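PDB 4KKI: transcobalamin-1, which binds vitamin B12 (cobalamin) with femtomolar affinity and protects it from the acid of the stomach. Local coordinates for residues 239-244 with 273-278; 390-395 with 428-433; 153-158 with 195-200. One frame throughout, in Å; residues are numbered along the deposited sequence.

Contact 1: 239-244 with 273-278; sequences GNTFST and LTEISQ
T241 and E275 meet through a single side-chain hydrogen bond. It ties a loop of the alpha6-alpha6 helical barrel to the last turn of helix 265-277. The hydroxyl OG1 of T241 donates to OE2 of E275 over 2.8 Å and meets that oxygen nearly along its C-O axis. The methyl CG2 of T241 lies beside the same oxygen, at 3.7 Å from OE2. The two side chains come from opposite directions. E275 folds its chain at chi2 (-78°), which carries the carboxylate across to the loop. Only these two residues touch across the segments, and the contact lies at the surface.

The next shell holds the loop in shape. F242 turns one ring face under T241, with CB of T241 4.2 Å above the ring plane and over its centre. S243 OG accepts from the backbone N of N240 at 2.9 Å. This turn leads into helix 244-252. N240 of this loop also reaches the ligand: its ND2 is hydrogen-bonded to O28 of cyanocobalamin. At the start of the helix, OG1 of T244 donates to the carbonyl O of N240 at 2.7 Å, tilted 33° from the carbonyl plane.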
loop_
_atom_site.group_PDB
_atom_site.type_symbol
_atom_site.label_atom_id
_atom_site.label_comp_id
_atom_site.label_asym_id
_atom_site.label_seq_id
_atom_site.Cartn_x
_atom_site.Cartn_y
_atom_site.Cartn_z
ATOM N N GLY A 239 3.610 -8.540 -9.779
ATOM C CA GLY A 239 4.513 -8.203 -8.694
ATOM C C GLY A 239 4.541 -9.382 -7.741
ATOM O O GLY A 239 5.005 -10.464 -8.099
ATOM N N ASN A 240 4.041 -9.179 -6.529
ATOM C CA ASN A 240 3.823 -10.290 -5.612
ATOM C C ASN A 240 2.353 -10.380 -5.217
ATOM O O ASN A 240 1.505 -9.706 -5.803
ATOM C CB ASN A 240 4.725 -10.190 -4.375
ATOM C CG ASN A 240 4.513 -8.906 -3.588
ATOM O OD1 ASN A 240 3.479 -8.247 -3.705
ATOM N ND2 ASN A 240 5.501 -8.548 -2.778
ATOM N N THR A 241 2.063 -11.206 -4.219
ATOM C CA THR A 241 0.698 -11.421 -3.758
ATOM C C THR A 241 0.048 -10.130 -3.268
ATOM O O THR A 241 -1.146 -9.905 -3.462
ATOM C CB THR A 241 0.669 -12.447 -2.609
ATOM O OG1 THR A 241 1.191 -13.696 -3.073
ATOM C CG2 THR A 241 -0.750 -12.655 -2.095
ATOM N N PHE A 242 0.850 -9.276 -2.645
ATOM C CA PHE A 242 0.321 -8.110 -1.954
ATOM C C PHE A 242 0.361 -6.832 -2.791
ATOM O O PHE A 242 -0.020 -5.764 -2.315
ATOM C CB PHE A 242 1.050 -7.920 -0.623
ATOM C CG PHE A 242 1.061 -9.153 0.234
ATOM C CD1 PHE A 242 -0.095 -9.582 0.867
ATOM C CD2 PHE A 242 2.223 -9.892 0.397
ATOM C CE1 PHE A 242 -0.094 -10.720 1.653
ATOM C CE2 PHE A 242 2.233 -11.031 1.183
ATOM C CZ PHE A 242 1.073 -11.446 1.813
ATOM N N SER A 243 0.812 -6.945 -4.036
ATOM C CA SER A 243 0.780 -5.814 -4.959
ATOM C C SER A 243 -0.234 -6.059 -6.072
ATOM O O SER A 243 -0.527 -5.167 -6.864
ATOM C CB SER A 243 2.162 -5.565 -5.565
ATOM O OG SER A 243 2.575 -6.657 -6.370
ATOM N N THR A 244 -0.769 -7.272 -6.121
ATOM C CA THR A 244 -1.653 -7.674 -7.210
ATOM C C THR A 244 -2.994 -6.943 -7.201
ATOM O O THR A 244 -3.498 -6.539 -8.251
ATOM C CB THR A 244 -1.896 -9.189 -7.187
ATOM O OG1 THR A 244 -0.653 -9.873 -7.394
ATOM C CG2 THR A 244 -2.867 -9.589 -8.278
ATOM N N LEU A 273 -7.757 -15.594 -5.327
ATOM C CA LEU A 273 -8.768 -16.295 -4.536
ATOM C C LEU A 273 -8.176 -17.523 -3.848
ATOM O O LEU A 273 -8.534 -17.848 -2.715
ATOM C CB LEU A 273 -9.963 -16.699 -5.407
ATOM C CG LEU A 273 -10.836 -15.562 -5.948
ATOM C CD1 LEU A 273 -11.904 -16.102 -6.890
ATOM C CD2 LEU A 273 -11.471 -14.776 -4.809
ATOM N N THR A 274 -7.266 -18.199 -4.540
ATOM C CA THR A 274 -6.574 -19.347 -3.971
ATOM C C THR A 274 -5.725 -18.915 -2.782
ATOM O O THR A 274 -5.695 -19.589 -1.753
ATOM C CB THR A 274 -5.674 -20.028 -5.009
ATOM O OG1 THR A 274 -6.472 -20.479 -6.109
ATOM C CG2 THR A 274 -4.953 -21.215 -4.391
ATOM N N GLU A 275 -5.042 -17.783 -2.933
ATOM C CA GLU A 275 -4.214 -17.236 -1.864
ATOM C C GLU A 275 -5.043 -16.918 -0.624
ATOM O O GLU A 275 -4.622 -17.196 0.497
ATOM C CB GLU A 275 -3.489 -15.973 -2.338
ATOM C CG GLU A 275 -2.538 -16.185 -3.506
ATOM C CD GLU A 275 -1.219 -16.807 -3.091
ATOM O OE1 GLU A 275 -1.217 -17.974 -2.644
ATOM O OE2 GLU A 275 -0.181 -16.124 -3.212
ATOM N N ILE A 276 -6.218 -16.329 -0.835
ATOM C CA ILE A 276 -7.118 -15.979 0.262
ATOM C C ILE A 276 -7.503 -17.205 1.083
ATOM O O ILE A 276 -7.460 -17.177 2.314
ATOM C CB ILE A 276 -8.403 -15.303 -0.255
ATOM C CG1 ILE A 276 -8.069 -14.005 -0.989
ATOM C CG2 ILE A 276 -9.363 -15.027 0.896
ATOM C CD1 ILE A 276 -9.274 -13.324 -1.597
ATOM N N SER A 277 -7.867 -18.280 0.394
ATOM C CA SER A 277 -8.286 -19.507 1.058
ATOM C C SER A 277 -7.139 -20.121 1.852
ATOM O O SER A 277 -7.359 -20.838 2.827
ATOM C CB SER A 277 -8.820 -20.513 0.037
ATOM O OG SER A 277 -7.813 -20.875 -0.890
ATOM N N GLN A 278 -5.913 -19.829 1.433
ATOM C CA GLN A 278 -4.731 -20.335 2.121
ATOM C C GLN A 278 -4.295 -19.412 3.256
ATOM O O GLN A 278 -3.305 -19.679 3.934
ATOM C CB GLN A 278 -3.589 -20.546 1.131
ATOM C CG GLN A 278 -3.880 -21.613 0.092
ATOM C CD GLN A 278 -2.848 -21.646 -1.013
ATOM O OE1 GLN A 278 -2.065 -20.709 -1.175
ATOM N NE2 GLN A 278 -2.840 -22.728 -1.783
#

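Contact 2: 390-395 with 428-433; sequences QGLCAN and VRWSKY. With NAG (2-acetamido-2-deoxy-beta-D-glucopyranose), chain B.
In the globular C-terminal beta domain, L392 and W430 pack two sheets against each other beside a glycan. L392 is on the short edge strand 392-393 of a three-stranded antiparallel sheet. W430 is on strand 426-432 of the five-stranded mixed sheet. The side chains approach from opposite directions. CD2 of L392 sits over one face of the indole, 3.7 Å from the centroid of the six-membered ring and 16° off the ring normal. This is a CH-pi contact. CD1 of L392 covers the outer part of the same ring, 3.7 Å from CH2 of W430. Chi1 of L392 (174°) swings CG out toward the indole, and chi2 (60°) then lays CD2 and CD1 over its face.

The edge of the indole meets backbone instead. The carbonyl O of C393 approaches near the ring plane, 3.3 Å from CH2 of W430. The amide N of A394 lies in plane at the edge, 3.9 Å from CZ3 of W430. C393 points its own side chain away and is bonded to C388 in a disulfide within the three-stranded sheet.

The domain helps enclose the corrinoid, and the contact stands close to that site. W402, a cobalamin-binding residue, packs edge-to-face with W430, and its NE1 is hydrogen-bonded to O of L392. Y433, just past the strand, binds cyanocobalamin through OH.

Replacing W430 by an alanine is likely to leave the methyls of L392 without a ring face to lie on and W402 without its edge-to-face partner.

The acetyl methyl of an N-acetylglucosamine comes up obliquely to the indole, with C8 of the sugar 3.4 Å from NE1 of W430. The same C8 is 3.9 Å from CD2 of L392.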
loop_
_atom_site.group_PDB
_atom_site.type_symbol
_atom_site.label_atom_id
_atom_site.label_comp_id
_atom_site.label_asym_id
_atom_site.label_seq_id
_atom_site.Cartn_x
_atom_site.Cartn_y
_atom_site.Cartn_z
ATOM N N GLN A 390 22.101 -2.667 15.583
ATOM C CA GLN A 390 23.419 -2.233 16.053
ATOM C C GLN A 390 23.545 -0.713 16.131
ATOM O O GLN A 390 24.632 -0.163 15.954
ATOM C CB GLN A 390 24.537 -2.786 15.162
ATOM C CG GLN A 390 24.655 -4.297 15.138
ATOM C CD GLN A 390 25.800 -4.770 14.261
ATOM O OE1 GLN A 390 26.604 -3.968 13.786
ATOM N NE2 GLN A 390 25.876 -6.076 14.039
ATOM N N GLY A 391 22.430 -0.036 16.386
ATOM C CA GLY A 391 22.425 1.415 16.442
ATOM C C GLY A 391 22.398 2.057 15.067
ATOM O O GLY A 391 22.312 3.279 14.946
ATOM N N LEU A 392 22.479 1.234 14.025
ATOM C CA LEU A 392 22.404 1.724 12.653
ATOM C C LEU A 392 20.951 1.775 12.192
ATOM O O LEU A 392 20.327 0.741 11.952
ATOM C CB LEU A 392 23.235 0.842 11.716
ATOM C CG LEU A 392 23.139 1.163 10.221
ATOM C CD1 LEU A 392 23.610 2.584 9.931
ATOM C CD2 LEU A 392 23.931 0.153 9.405
ATOM N N CYS A 393 20.420 2.987 12.068
ATOM C CA CYS A 393 19.008 3.175 11.757
ATOM C C CYS A 393 18.766 3.552 10.300
ATOM O O CYS A 393 19.544 4.295 9.701
ATOM C CB CYS A 393 18.404 4.238 12.675
ATOM S SG CYS A 393 18.631 3.890 14.434
ATOM N N ALA A 394 17.677 3.029 9.745
ATOM C CA ALA A 394 17.254 3.358 8.390
ATOM C C ALA A 394 16.998 4.856 8.253
ATOM O O ALA A 394 16.477 5.487 9.172
ATOM C CB ALA A 394 16.000 2.570 8.027
ATOM N N ASN A 395 17.369 5.422 7.107
ATOM C CA ASN A 395 17.167 6.847 6.860
ATOM C C ASN A 395 16.461 7.107 5.534
ATOM O O ASN A 395 16.853 6.579 4.493
ATOM C CB ASN A 395 18.498 7.605 6.908
ATOM C CG ASN A 395 18.312 9.113 6.829
ATOM O OD1 ASN A 395 18.374 9.705 5.750
ATOM N ND2 ASN A 395 18.083 9.741 7.977
ATOM N N VAL A 428 19.005 -10.204 7.286
ATOM C CA VAL A 428 18.581 -8.815 7.338
ATOM C C VAL A 428 19.710 -7.956 6.779
ATOM O O VAL A 428 20.805 -7.920 7.338
ATOM C CB VAL A 428 18.241 -8.369 8.764
ATOM C CG1 VAL A 428 17.600 -6.993 8.736
ATOM C CG2 VAL A 428 17.311 -9.376 9.423
ATOM N N ARG A 429 19.434 -7.270 5.675
ATOM C CA ARG A 429 20.475 -6.602 4.900
ATOM C C ARG A 429 20.312 -5.082 4.850
ATOM O O ARG A 429 19.225 -4.570 4.588
ATOM C CB ARG A 429 20.494 -7.173 3.478
ATOM C CG ARG A 429 21.466 -6.502 2.520
ATOM C CD ARG A 429 21.374 -7.127 1.133
ATOM N NE ARG A 429 21.565 -8.576 1.174
ATOM C CZ ARG A 429 21.454 -9.380 0.120
ATOM N NH1 ARG A 429 21.151 -8.882 -1.070
ATOM N NH2 ARG A 429 21.645 -10.686 0.257
ATOM N N TRP A 430 21.405 -4.371 5.102
ATOM C CA TRP A 430 21.433 -2.920 4.966
ATOM C C TRP A 430 21.439 -2.550 3.483
ATOM O O TRP A 430 22.383 -2.873 2.767
ATOM C CB TRP A 430 22.674 -2.363 5.665
ATOM C CG TRP A 430 22.801 -0.879 5.605
ATOM C CD1 TRP A 430 23.697 -0.164 4.866
ATOM C CD2 TRP A 430 22.009 0.079 6.316
ATOM N NE1 TRP A 430 23.514 1.181 5.073
ATOM C CE2 TRP A 430 22.483 1.357 5.958
ATOM C CE3 TRP A 430 20.948 -0.019 7.221
ATOM C CZ2 TRP A 430 21.932 2.529 6.474
ATOM C CZ3 TRP A 430 20.401 1.146 7.732
ATOM C CH2 TRP A 430 20.893 2.404 7.355
ATOM N N SER A 431 20.385 -1.880 3.022
ATOM C CA SER A 431 20.206 -1.658 1.588
ATOM C C SER A 431 19.802 -0.231 1.217
ATOM O O SER A 431 19.380 0.551 2.068
ATOM C CB SER A 431 19.174 -2.642 1.032
ATOM O OG SER A 431 19.490 -3.973 1.398
ATOM N N LYS A 432 19.931 0.090 -0.067
ATOM C CA LYS A 432 19.559 1.401 -0.584
ATOM C C LYS A 432 18.356 1.266 -1.512
ATOM O O LYS A 432 18.004 0.159 -1.920
ATOM C CB LYS A 432 20.723 2.017 -1.365
ATOM C CG LYS A 432 22.103 1.760 -0.779
ATOM C CD LYS A 432 22.328 2.531 0.510
ATOM C CE LYS A 432 23.788 2.475 0.938
ATOM N NZ LYS A 432 24.269 1.075 1.098
ATOM N N TYR A 433 17.729 2.390 -1.851
ATOM C CA TYR A 433 16.669 2.385 -2.855
ATOM C C TYR A 433 17.297 2.440 -4.244
ATOM O O TYR A 433 16.650 2.114 -5.239
ATOM C CB TYR A 433 15.727 3.584 -2.695
ATOM C CG TYR A 433 15.047 3.737 -1.349
ATOM C CD1 TYR A 433 15.015 2.698 -0.426
ATOM C CD2 TYR A 433 14.421 4.931 -1.010
ATOM C CE1 TYR A 433 14.390 2.854 0.801
ATOM C CE2 TYR A 433 13.796 5.094 0.208
ATOM C CZ TYR A 433 13.782 4.055 1.110
ATOM O OH TYR A 433 13.157 4.226 2.322
HETATM C C1 NAG B . 30.461 0.257 4.396
HETATM C C2 NAG B . 30.017 1.328 5.391
HETATM C C3 NAG B . 30.496 2.730 5.024
HETATM C C4 NAG B . 31.928 2.736 4.506
HETATM C C5 NAG B . 32.121 1.650 3.456
HETATM C C6 NAG B . 33.555 1.628 2.942
HETATM C C7 NAG B . 27.954 1.644 6.617
HETATM C C8 NAG B . 26.492 1.326 6.710
HETATM N N2 NAG B . 28.568 1.326 5.482
HETATM O O3 NAG B . 30.404 3.555 6.165
HETATM O O4 NAG B . 32.205 3.990 3.924
HETATM O O5 NAG B . 31.815 0.397 4.025
HETATM O O6 NAG B . 33.588 1.033 1.663
HETATM O O7 NAG B . 28.538 2.181 7.556
#

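Contact 3: 153-158 with 195-200; sequences ALCLFN and LTCVKK
The C155-C197 disulfide links helix 144-156 to helix 185-203 within the alpha6-alpha6 helical barrel. The bond is buried, and it joins the end of the first helix to a place inside the second.

A153 and L154 come first and lead away from helix 185-203, to L100 of helix 92-102 and L122 of helix 118-135.

C155 makes the link. Its SG is anti to the backbone N (chi1 171°). C197 has nearly the same torsion (chi1 179°), and each CB points toward the other helix. Together these bring the sulfurs together between the two helices. SG of C155 is bonded to SG of C197 at 2.0 Å. The torsion about the S-S bond is -94°, near the right angle that a relaxed disulfide adopts. Each sulfur also lies close to the partner's CB. SG of C155 is 3.2 Å from CB of C197, and SG of C197 is 3.0 Å from CB of C155. The two CB atoms of C155 and C197 are 4.0 Å apart. The backbones are close here: the nearest CA pair, C155 and V198, is 6.2 Å apart.

L156 adds an apolar contact beside the bridge. Its CB starts off to one side, but its end comes nearer to the other helix, and CD2 of L156 lies 3.9 Å from SG of C197. The backbone N of L156 is 3.7 Å from that sulfur.

At F157 the chain leaves helical geometry. Its ring packs on I99 and L100 of helix 92-102 and I119 of helix 118-135. On the far helix, V198 packs on I217 of helix 213-229, and its backbone N is 3.6 Å from SG of C155.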
loop_
_atom_site.group_PDB
_atom_site.type_symbol
_atom_site.label_atom_id
_atom_site.label_comp_id
_atom_site.label_asym_id
_atom_site.label_seq_id
_atom_site.Cartn_x
_atom_site.Cartn_y
_atom_site.Cartn_z
ATOM N N ALA A 153 -6.200 11.867 -4.235
ATOM C CA ALA A 153 -7.161 12.464 -3.313
ATOM C C ALA A 153 -7.493 13.909 -3.686
ATOM O O ALA A 153 -8.660 14.299 -3.697
ATOM C CB ALA A 153 -6.644 12.385 -1.885
ATOM N N LEU A 154 -6.464 14.697 -3.989
ATOM C CA LEU A 154 -6.652 16.086 -4.396
ATOM C C LEU A 154 -7.452 16.186 -5.690
ATOM O O LEU A 154 -8.264 17.097 -5.863
ATOM C CB LEU A 154 -5.301 16.786 -4.564
ATOM C CG LEU A 154 -4.493 17.017 -3.287
ATOM C CD1 LEU A 154 -3.103 17.540 -3.617
ATOM C CD2 LEU A 154 -5.226 17.975 -2.363
ATOM N N CYS A 155 -7.216 15.242 -6.595
ATOM C CA CYS A 155 -7.924 15.195 -7.870
ATOM C C CYS A 155 -9.397 14.824 -7.704
ATOM O O CYS A 155 -10.277 15.471 -8.273
ATOM C CB CYS A 155 -7.241 14.206 -8.816
ATOM S SG CYS A 155 -8.167 13.867 -10.317
ATOM N N LEU A 156 -9.660 13.779 -6.923
ATOM C CA LEU A 156 -11.023 13.296 -6.707
ATOM C C LEU A 156 -11.904 14.287 -5.948
ATOM O O LEU A 156 -13.127 14.265 -6.083
ATOM C CB LEU A 156 -11.004 11.962 -5.960
ATOM C CG LEU A 156 -10.570 10.728 -6.750
ATOM C CD1 LEU A 156 -10.404 9.532 -5.822
ATOM C CD2 LEU A 156 -11.588 10.425 -7.837
ATOM N N PHE A 157 -11.286 15.148 -5.146
ATOM C CA PHE A 157 -12.051 16.062 -4.299
ATOM C C PHE A 157 -11.822 17.531 -4.646
ATOM O O PHE A 157 -12.011 18.413 -3.808
ATOM C CB PHE A 157 -11.770 15.785 -2.817
ATOM C CG PHE A 157 -12.229 14.429 -2.368
ATOM C CD1 PHE A 157 -11.421 13.318 -2.538
ATOM C CD2 PHE A 157 -13.479 14.260 -1.794
ATOM C CE1 PHE A 157 -11.845 12.065 -2.137
ATOM C CE2 PHE A 157 -13.907 13.009 -1.389
ATOM C CZ PHE A 157 -13.090 11.910 -1.564
ATOM N N ASN A 158 -11.420 17.774 -5.891
ATOM C CA ASN A 158 -11.265 19.126 -6.419
ATOM C C ASN A 158 -10.333 20.008 -5.597
ATOM O O ASN A 158 -10.589 21.197 -5.419
ATOM C CB ASN A 158 -12.629 19.805 -6.570
ATOM C CG ASN A 158 -13.529 19.090 -7.556
ATOM O OD1 ASN A 158 -14.562 18.537 -7.182
ATOM N ND2 ASN A 158 -13.139 19.099 -8.826
ATOM N N LEU A 195 -2.698 9.341 -11.999
ATOM C CA LEU A 195 -2.553 9.958 -13.312
ATOM C C LEU A 195 -3.837 9.845 -14.127
ATOM O O LEU A 195 -4.181 10.746 -14.893
ATOM C CB LEU A 195 -1.382 9.331 -14.076
ATOM C CG LEU A 195 0.016 9.558 -13.490
ATOM C CD1 LEU A 195 1.068 8.749 -14.239
ATOM C CD2 LEU A 195 0.370 11.037 -13.496
ATOM N N THR A 196 -4.546 8.736 -13.949
ATOM C CA THR A 196 -5.786 8.499 -14.676
ATOM C C THR A 196 -6.875 9.453 -14.202
ATOM O O THR A 196 -7.709 9.903 -14.989
ATOM C CB THR A 196 -6.258 7.045 -14.513
ATOM O OG1 THR A 196 -5.206 6.156 -14.913
ATOM C CG2 THR A 196 -7.487 6.780 -15.362
ATOM N N CYS A 197 -6.860 9.764 -12.910
ATOM C CA CYS A 197 -7.813 10.716 -12.357
ATOM C C CYS A 197 -7.592 12.100 -12.957
ATOM O O CYS A 197 -8.546 12.782 -13.325
ATOM C CB CYS A 197 -7.710 10.773 -10.831
ATOM S SG CYS A 197 -8.845 11.963 -10.067
ATOM N N VAL A 198 -6.329 12.510 -13.048
ATOM C CA VAL A 198 -5.981 13.797 -13.643
ATOM C C VAL A 198 -6.415 13.849 -15.106
ATOM O O VAL A 198 -6.902 14.874 -15.581
ATOM C CB VAL A 198 -4.471 14.074 -13.542
ATOM C CG1 VAL A 198 -4.137 15.440 -14.128
ATOM C CG2 VAL A 198 -4.015 13.989 -12.096
ATOM N N LYS A 199 -6.239 12.732 -15.809
ATOM C CA LYS A 199 -6.682 12.616 -17.194
ATOM C C LYS A 199 -8.183 12.871 -17.320
ATOM O O LYS A 199 -8.612 13.683 -18.139
ATOM C CB LYS A 199 -6.321 11.239 -17.762
ATOM C CG LYS A 199 -4.847 11.081 -18.124
ATOM C CD LYS A 199 -4.385 9.629 -18.039
ATOM C CE LYS A 199 -5.183 8.721 -18.962
ATOM N NZ LYS A 199 -4.745 7.297 -18.860
ATOM N N LYS A 200 -8.974 12.184 -16.503
ATOM C CA LYS A 200 -10.424 12.345 -16.538
ATOM C C LYS A 200 -10.802 13.770 -16.157
ATOM O O LYS A 200 -11.701 14.365 -16.751
ATOM C CB LYS A 200 -11.104 11.349 -15.597
ATOM C CG LYS A 200 -10.753 9.901 -15.881
ATOM C CD LYS A 200 -11.335 8.965 -14.839
ATOM C CE LYS A 200 -12.772 8.619 -15.152
ATOM N NZ LYS A 200 -12.871 7.895 -16.449
#

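How the contacts relate
The three contacts follow one another along the chain in the order 3, 1, 2, and none touches another. Contacts 1 and 3 belong to the helical alpha domain, with centres 28 Å apart. Contact 2 belongs to the beta domain. Its centre is also 28 Å from that of contact 1, and 35 Å from that of contact 3, on the opposite side of the chain's centre. Cyanocobalamin lies between the domains. The side chain of T241 in contact 1 is about 7 Å from the bound cyanocobalamin. The side chain of A394 in contact 2 is about 6 Å from the bound cyanocobalamin. N240, in the alpha domain, and Y433, in the beta domain, both hydrogen-bond the ligand. Contact 3 lies away from this site.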